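Long-range contacts in HTH-type transcriptional regulator mcbR (Escherichia coli UMEA 3718-1, PDB 4P9F), which represses expression of McbA by binding its promoter region, thereby preventing colanic acid overproduction and mucoidy, and is important for biofilm formation: residues A[75-80]-A[208-213]; A[66-71]-A[156-161]. All blocks are in the same frame, centred on the assembly; numbering follows the deposited sequence.

Contacts 1 and 2 are neighbours, their centres about 11 Å apart, and they share one corner of the chain. Contact 2 joins the end of strand 65-67 and the residues that follow it to the loop after helix 143-156; contact 1 sets the C-terminal helix against helix 73-95, which begins just beyond Val-71. Two probable hydrogen bonds tie them together: Tyr-213 OH to Val-71 O (2.7 Å) and Gln-212 NE2 to Gly-159 O (2.8 Å). The terminal methyl CE of selenomethionine Met-156 adds an apolar bridge, 3.6 Å from Leu-76 CD1 and equally far from Leu-209 CD1. The C-terminal residues thus hold both halves of contact 2. Neither contact includes residues of the helix-turn-helix motif, 31-50.

Contact 1: residues A[75-80]-A[208-213]; sequences QLDEIN and ILYQQY
Leu-76 and the tyrosines Tyr-210 and Tyr-213 meet where the C-terminal end of helix 191-210 and the residues after it pack on the start of helix 73-95, in the helical FCD region of this GntR-family regulator. Leu-76 suits the spot because its branched end can meet several partners at once. Its CB points toward residues 208-213, and CG stands anti to the backbone N (chi1 -178°); of the two methyls, CD2 does most of the touching there. CD2 lies 3.3 Å from Tyr-210 CE1, a close approach made obliquely to the ring. The same methyl meets Leu-209 CB at 4.0 Å and stands at the edge of the Tyr-213 ring, near its plane. Tyr-213 serves two purposes here, offering that ring edge to the methyl while its hydroxyl reaches the Val-71 carbonyl.

Asn-80 and Tyr-210 approach tip to tip, amide and ring planes 21° apart. Asn-80 ND2 comes to 3.8 Å from Tyr-210 OH without a hydrogen bond; the other amide atom, OD1, accepts from Arg-83 NE. Asp-77 also comes up to the Tyr-210 hydroxyl, but too closely in the model for their relation to be trusted.

Gln-212 folds back on its own turn. Its NE2 donates to Leu-209 O (2.8 Å, N-H...O angle 160°), reaching it from the face opposite that used by Gln-212 N, while its CG sits 3.6 Å above the centre of the Tyr-213 ring. Helix 143-156 flanks this seam, with Met-156 also on Asn-80; helix 161-166 adds Leu-163 against Leu-209, and Ile-79 packs on Ile-144 of the second subunit.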
loop_
_atom_site.group_PDB
_atom_site.type_symbol
_atom_site.label_atom_id
_atom_site.label_comp_id
_atom_site.label_asym_id
_atom_site.label_seq_id
_atom_site.Cartn_x
_atom_site.Cartn_y
_atom_site.Cartn_z
ATOM N N GLN A 75 -0.911 -11.969 10.760
ATOM C CA GLN A 75 -1.224 -11.041 9.673
ATOM C C GLN A 75 -1.625 -9.671 10.219
ATOM O O GLN A 75 -1.216 -8.634 9.678
ATOM C CB GLN A 75 -2.330 -11.591 8.771
ATOM C CG GLN A 75 -1.903 -12.791 7.927
ATOM C CD GLN A 75 -1.699 -14.049 8.766
ATOM O OE1 GLN A 75 -2.551 -14.403 9.583
ATOM N NE2 GLN A 75 -0.554 -14.712 8.587
ATOM N N LEU A 76 -2.425 -9.670 11.288
ATOM C CA LEU A 76 -2.817 -8.420 11.936
ATOM C C LEU A 76 -1.589 -7.692 12.460
ATOM O O LEU A 76 -1.494 -6.462 12.353
ATOM C CB LEU A 76 -3.786 -8.670 13.093
ATOM C CG LEU A 76 -4.285 -7.405 13.815
ATOM C CD1 LEU A 76 -5.041 -6.464 12.865
ATOM C CD2 LEU A 76 -5.114 -7.744 15.065
ATOM N N ASP A 77 -0.644 -8.452 13.005
ATOM C CA ASP A 77 0.640 -7.892 13.458
ATOM C C ASP A 77 1.357 -7.143 12.343
ATOM O O ASP A 77 1.783 -5.997 12.506
ATOM C CB ASP A 77 1.571 -9.004 13.961
ATOM C CG ASP A 77 1.334 -9.375 15.416
ATOM O OD1 ASP A 77 0.425 -8.807 16.043
ATOM O OD2 ASP A 77 2.056 -10.260 15.929
ATOM N N GLU A 78 1.524 -7.819 11.214
ATOM C CA GLU A 78 2.228 -7.221 10.075
ATOM C C GLU A 78 1.546 -5.961 9.542
ATOM O O GLU A 78 2.201 -4.938 9.290
ATOM C CB GLU A 78 2.387 -8.243 8.955
ATOM C CG GLU A 78 3.069 -7.643 7.731
ATOM C CD GLU A 78 3.271 -8.650 6.607
ATOM O OE1 GLU A 78 2.852 -9.818 6.751
ATOM O OE2 GLU A 78 3.851 -8.259 5.577
ATOM N N ILE A 79 0.233 -6.041 9.355
ATOM C CA ILE A 79 -0.558 -4.899 8.896
ATOM C C ILE A 79 -0.428 -3.721 9.862
ATOM O O ILE A 79 -0.293 -2.569 9.437
ATOM C CB ILE A 79 -2.048 -5.275 8.750
ATOM C CG1 ILE A 79 -2.213 -6.281 7.605
ATOM C CG2 ILE A 79 -2.914 -4.020 8.521
ATOM C CD1 ILE A 79 -3.592 -6.936 7.537
ATOM N N ASN A 80 -0.483 -4.008 11.162
ATOM C CA ASN A 80 -0.331 -2.959 12.172
ATOM C C ASN A 80 1.047 -2.301 12.151
ATOM O O ASN A 80 1.154 -1.084 12.263
ATOM C CB ASN A 80 -0.606 -3.516 13.569
ATOM C CG ASN A 80 -2.077 -3.721 13.817
ATOM O OD1 ASN A 80 -2.909 -3.020 13.245
ATOM N ND2 ASN A 80 -2.413 -4.693 14.658
ATOM N N ILE A 208 -7.633 -4.278 22.017
ATOM C CA ILE A 208 -8.982 -4.814 21.968
ATOM C C ILE A 208 -9.111 -5.910 20.910
ATOM O O ILE A 208 -9.734 -6.948 21.153
ATOM C CB ILE A 208 -10.002 -3.700 21.679
ATOM C CG1 ILE A 208 -9.893 -2.609 22.740
ATOM C CG2 ILE A 208 -11.427 -4.260 21.640
ATOM C CD1 ILE A 208 -10.763 -1.422 22.457
ATOM N N LEU A 209 -8.519 -5.682 19.742
ATOM C CA LEU A 209 -8.630 -6.655 18.662
ATOM C C LEU A 209 -7.962 -7.973 19.009
ATOM O O LEU A 209 -8.444 -9.025 18.605
ATOM C CB LEU A 209 -8.019 -6.120 17.362
ATOM C CG LEU A 209 -8.697 -4.914 16.726
ATOM C CD1 LEU A 209 -8.072 -4.623 15.375
ATOM C CD2 LEU A 209 -10.208 -5.166 16.592
ATOM N N TYR A 210 -6.865 -7.923 19.764
ATOM C CA TYR A 210 -6.106 -9.141 20.052
ATOM C C TYR A 210 -6.857 -10.083 20.973
ATOM O O TYR A 210 -6.530 -11.264 21.034
ATOM C CB TYR A 210 -4.747 -8.814 20.667
ATOM C CG TYR A 210 -3.693 -8.490 19.647
ATOM C CD1 TYR A 210 -4.008 -7.740 18.533
ATOM C CD2 TYR A 210 -2.376 -8.910 19.806
ATOM C CE1 TYR A 210 -3.059 -7.421 17.597
ATOM C CE2 TYR A 210 -1.408 -8.591 18.863
ATOM C CZ TYR A 210 -1.768 -7.839 17.759
ATOM O OH TYR A 210 -0.858 -7.482 16.789
ATOM N N GLN A 211 -7.890 -9.586 21.648
ATOM C CA GLN A 211 -8.643 -10.443 22.560
ATOM C C GLN A 211 -9.296 -11.612 21.802
ATOM O O GLN A 211 -9.640 -12.620 22.400
ATOM C CB GLN A 211 -9.727 -9.643 23.286
ATOM C CG GLN A 211 -9.242 -8.483 24.155
ATOM C CD GLN A 211 -10.409 -7.658 24.724
ATOM O OE1 GLN A 211 -11.584 -7.971 24.496
ATOM N NE2 GLN A 211 -10.082 -6.594 25.447
ATOM N N GLN A 212 -9.439 -11.488 20.484
ATOM C CA GLN A 212 -10.169 -12.502 19.722
ATOM C C GLN A 212 -9.367 -13.781 19.498
ATOM O O GLN A 212 -9.944 -14.818 19.178
ATOM C CB GLN A 212 -10.606 -11.953 18.362
ATOM C CG GLN A 212 -9.494 -11.799 17.320
ATOM C CD GLN A 212 -9.944 -10.989 16.119
ATOM O OE1 GLN A 212 -10.600 -11.503 15.209
ATOM N NE2 GLN A 212 -9.593 -9.706 16.112
ATOM N N TYR A 213 -8.053 -13.716 19.718
ATOM C CA TYR A 213 -7.178 -14.859 19.477
ATOM C C TYR A 213 -6.921 -15.696 20.744
ATOM O O TYR A 213 -6.260 -16.736 20.683
ATOM C CB TYR A 213 -5.835 -14.389 18.884
ATOM C CG TYR A 213 -5.986 -13.566 17.630
ATOM C CD1 TYR A 213 -6.437 -14.144 16.444
ATOM C CD2 TYR A 213 -5.645 -12.218 17.613
ATOM C CE1 TYR A 213 -6.580 -13.387 15.278
ATOM C CE2 TYR A 213 -5.774 -11.459 16.453
ATOM C CZ TYR A 213 -6.241 -12.045 15.295
ATOM O OH TYR A 213 -6.382 -11.293 14.155
#

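Contact 2: residues A[66-71]-A[156-161]; sequences FTVPEV and MGPGLH
Pro-158, packed against Val-68 and Val-71, forms an apolar interdomain contact: the connector leaving the last wing strand (65-67) of the winged helix-turn-helix domain rests on the turn between helices 143-156 and 161-166 of the FCD domain. The tightest touch is Val-68 CG1 on Pro-158 CG, at 3.5 Å. CG1 stands anti to the backbone N (chi1 177°), and the two side chains meet at a slant. Farther along, Val-71 crosses the proline at about a right angle, its CG2 4.0 Å from Pro-158 CB. The backbone between the valines joins in, with Pro-69 O 3.8 Å from Pro-158 CB.

At Gly-159 a CB would run into Met-156 O of the same turn; without one, its CA lies 5.7 Å from that of Val-71. The turn itself is kept in shape by Gly-159 N bonding to Met-156 O (2.8 Å) and by similar bonds from Leu-160 N and His-161 N. Pro-158, with no N-H to donate, presents the carbons CB, CG and CD of its ring, and Pro-25 of the DNA-binding domain also packs against it; His-161 ND1 bonds to Gly-21 O nearby.

No hydrogen bond crosses directly between 66-71 and 156-161. Beta-branched valines meet the ring that ties the proline side chain back to the backbone, an apolar and non-directional contact, and polar ties between the two segments run through Tyr-213 and Gln-212.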
loop_
_atom_site.group_PDB
_atom_site.type_symbol
_atom_site.label_atom_id
_atom_site.label_comp_id
_atom_site.label_asym_id
_atom_site.label_seq_id
_atom_site.Cartn_x
_atom_site.Cartn_y
_atom_site.Cartn_z
ATOM N N PHE A 66 -16.305 -15.649 -3.975
ATOM C CA PHE A 66 -15.111 -15.127 -3.342
ATOM C C PHE A 66 -15.146 -15.379 -1.847
ATOM O O PHE A 66 -16.215 -15.643 -1.294
ATOM C CB PHE A 66 -14.994 -13.632 -3.641
ATOM C CG PHE A 66 -14.966 -13.334 -5.096
ATOM C CD1 PHE A 66 -16.143 -13.176 -5.817
ATOM C CD2 PHE A 66 -13.768 -13.281 -5.769
ATOM C CE1 PHE A 66 -16.119 -12.929 -7.171
ATOM C CE2 PHE A 66 -13.739 -13.031 -7.139
ATOM C CZ PHE A 66 -14.915 -12.848 -7.831
ATOM N N THR A 67 -13.997 -15.358 -1.185
ATOM C CA THR A 67 -14.062 -15.444 0.268
ATOM C C THR A 67 -13.317 -14.282 0.884
ATOM O O THR A 67 -12.317 -13.792 0.342
ATOM C CB THR A 67 -13.492 -16.770 0.851
ATOM O OG1 THR A 67 -12.149 -16.941 0.410
ATOM C CG2 THR A 67 -14.340 -17.987 0.440
ATOM N N VAL A 68 -13.864 -13.829 2.007
ATOM C CA VAL A 68 -13.241 -12.826 2.857
ATOM C C VAL A 68 -12.019 -13.482 3.507
ATOM O O VAL A 68 -12.121 -14.589 4.035
ATOM C CB VAL A 68 -14.239 -12.310 3.905
ATOM C CG1 VAL A 68 -13.568 -11.304 4.845
ATOM C CG2 VAL A 68 -15.484 -11.710 3.193
ATOM N N PRO A 69 -10.850 -12.834 3.424
ATOM C CA PRO A 69 -9.637 -13.462 3.960
ATOM C C PRO A 69 -9.700 -13.709 5.457
ATOM O O PRO A 69 -10.411 -12.999 6.159
ATOM C CB PRO A 69 -8.533 -12.450 3.628
ATOM C CG PRO A 69 -9.070 -11.676 2.489
ATOM C CD PRO A 69 -10.549 -11.563 2.748
ATOM N N GLU A 70 -8.935 -14.692 5.916
ATOM C CA GLU A 70 -8.730 -14.963 7.333
ATOM C C GLU A 70 -7.621 -14.049 7.812
ATOM O O GLU A 70 -6.602 -13.932 7.146
ATOM C CB GLU A 70 -8.303 -16.418 7.574
ATOM C CG GLU A 70 -9.235 -17.482 7.022
ATOM C CD GLU A 70 -10.481 -17.677 7.866
ATOM O OE1 GLU A 70 -10.541 -17.129 8.990
ATOM O OE2 GLU A 70 -11.403 -18.384 7.404
ATOM N N VAL A 71 -7.849 -13.319 8.895
ATOM C CA VAL A 71 -6.797 -12.463 9.430
ATOM C C VAL A 71 -6.340 -12.963 10.811
ATOM O O VAL A 71 -6.919 -12.613 11.843
ATOM C CB VAL A 71 -7.273 -10.986 9.496
ATOM C CG1 VAL A 71 -6.172 -10.066 10.016
ATOM C CG2 VAL A 71 -7.750 -10.546 8.115
HETATM N N MSE A 156 -6.958 -5.386 7.201
HETATM C CA MSE A 156 -7.178 -5.781 8.589
HETATM C C MSE A 156 -8.658 -5.859 8.938
HETATM O O MSE A 156 -9.020 -6.475 9.944
HETATM C CB MSE A 156 -6.474 -4.834 9.552
HETATM C CG MSE A 156 -7.045 -3.453 9.627
HETATM SE SE MSE A 156 -6.002 -2.380 10.911
HETATM C CE MSE A 156 -6.517 -3.196 12.497
ATOM N N GLY A 157 -9.495 -5.251 8.097
ATOM C CA GLY A 157 -10.926 -5.175 8.309
ATOM C C GLY A 157 -11.667 -6.379 8.881
ATOM O O GLY A 157 -12.446 -6.215 9.816
ATOM N N PRO A 158 -11.470 -7.580 8.302
ATOM C CA PRO A 158 -12.181 -8.760 8.836
ATOM C C PRO A 158 -11.822 -9.042 10.303
ATOM O O PRO A 158 -12.623 -9.617 11.046
ATOM C CB PRO A 158 -11.716 -9.905 7.924
ATOM C CG PRO A 158 -11.319 -9.223 6.627
ATOM C CD PRO A 158 -10.715 -7.898 7.074
ATOM N N GLY A 159 -10.648 -8.587 10.721
ATOM C CA GLY A 159 -10.236 -8.746 12.102
ATOM C C GLY A 159 -11.111 -7.929 13.051
ATOM O O GLY A 159 -11.100 -8.167 14.256
ATOM N N LEU A 160 -11.893 -6.992 12.505
ATOM C CA LEU A 160 -12.759 -6.116 13.311
ATOM C C LEU A 160 -14.149 -6.724 13.543
ATOM O O LEU A 160 -14.936 -6.231 14.356
ATOM C CB LEU A 160 -12.915 -4.734 12.644
ATOM C CG LEU A 160 -11.862 -3.671 12.968
ATOM C CD1 LEU A 160 -10.508 -4.035 12.391
ATOM C CD2 LEU A 160 -12.330 -2.303 12.494
ATOM N N HIS A 161 -14.440 -7.813 12.841
ATOM C CA HIS A 161 -15.755 -8.438 12.950
ATOM C C HIS A 161 -16.020 -8.891 14.384
ATOM O O HIS A 161 -17.163 -8.908 14.838
ATOM C CB HIS A 161 -15.859 -9.621 12.001
ATOM C CG HIS A 161 -17.230 -10.212 11.922
ATOM N ND1 HIS A 161 -18.262 -9.609 11.236
ATOM C CD2 HIS A 161 -17.738 -11.357 12.438
ATOM C CE1 HIS A 161 -19.344 -10.363 11.323
ATOM N NE2 HIS A 161 -19.053 -11.425 12.048
#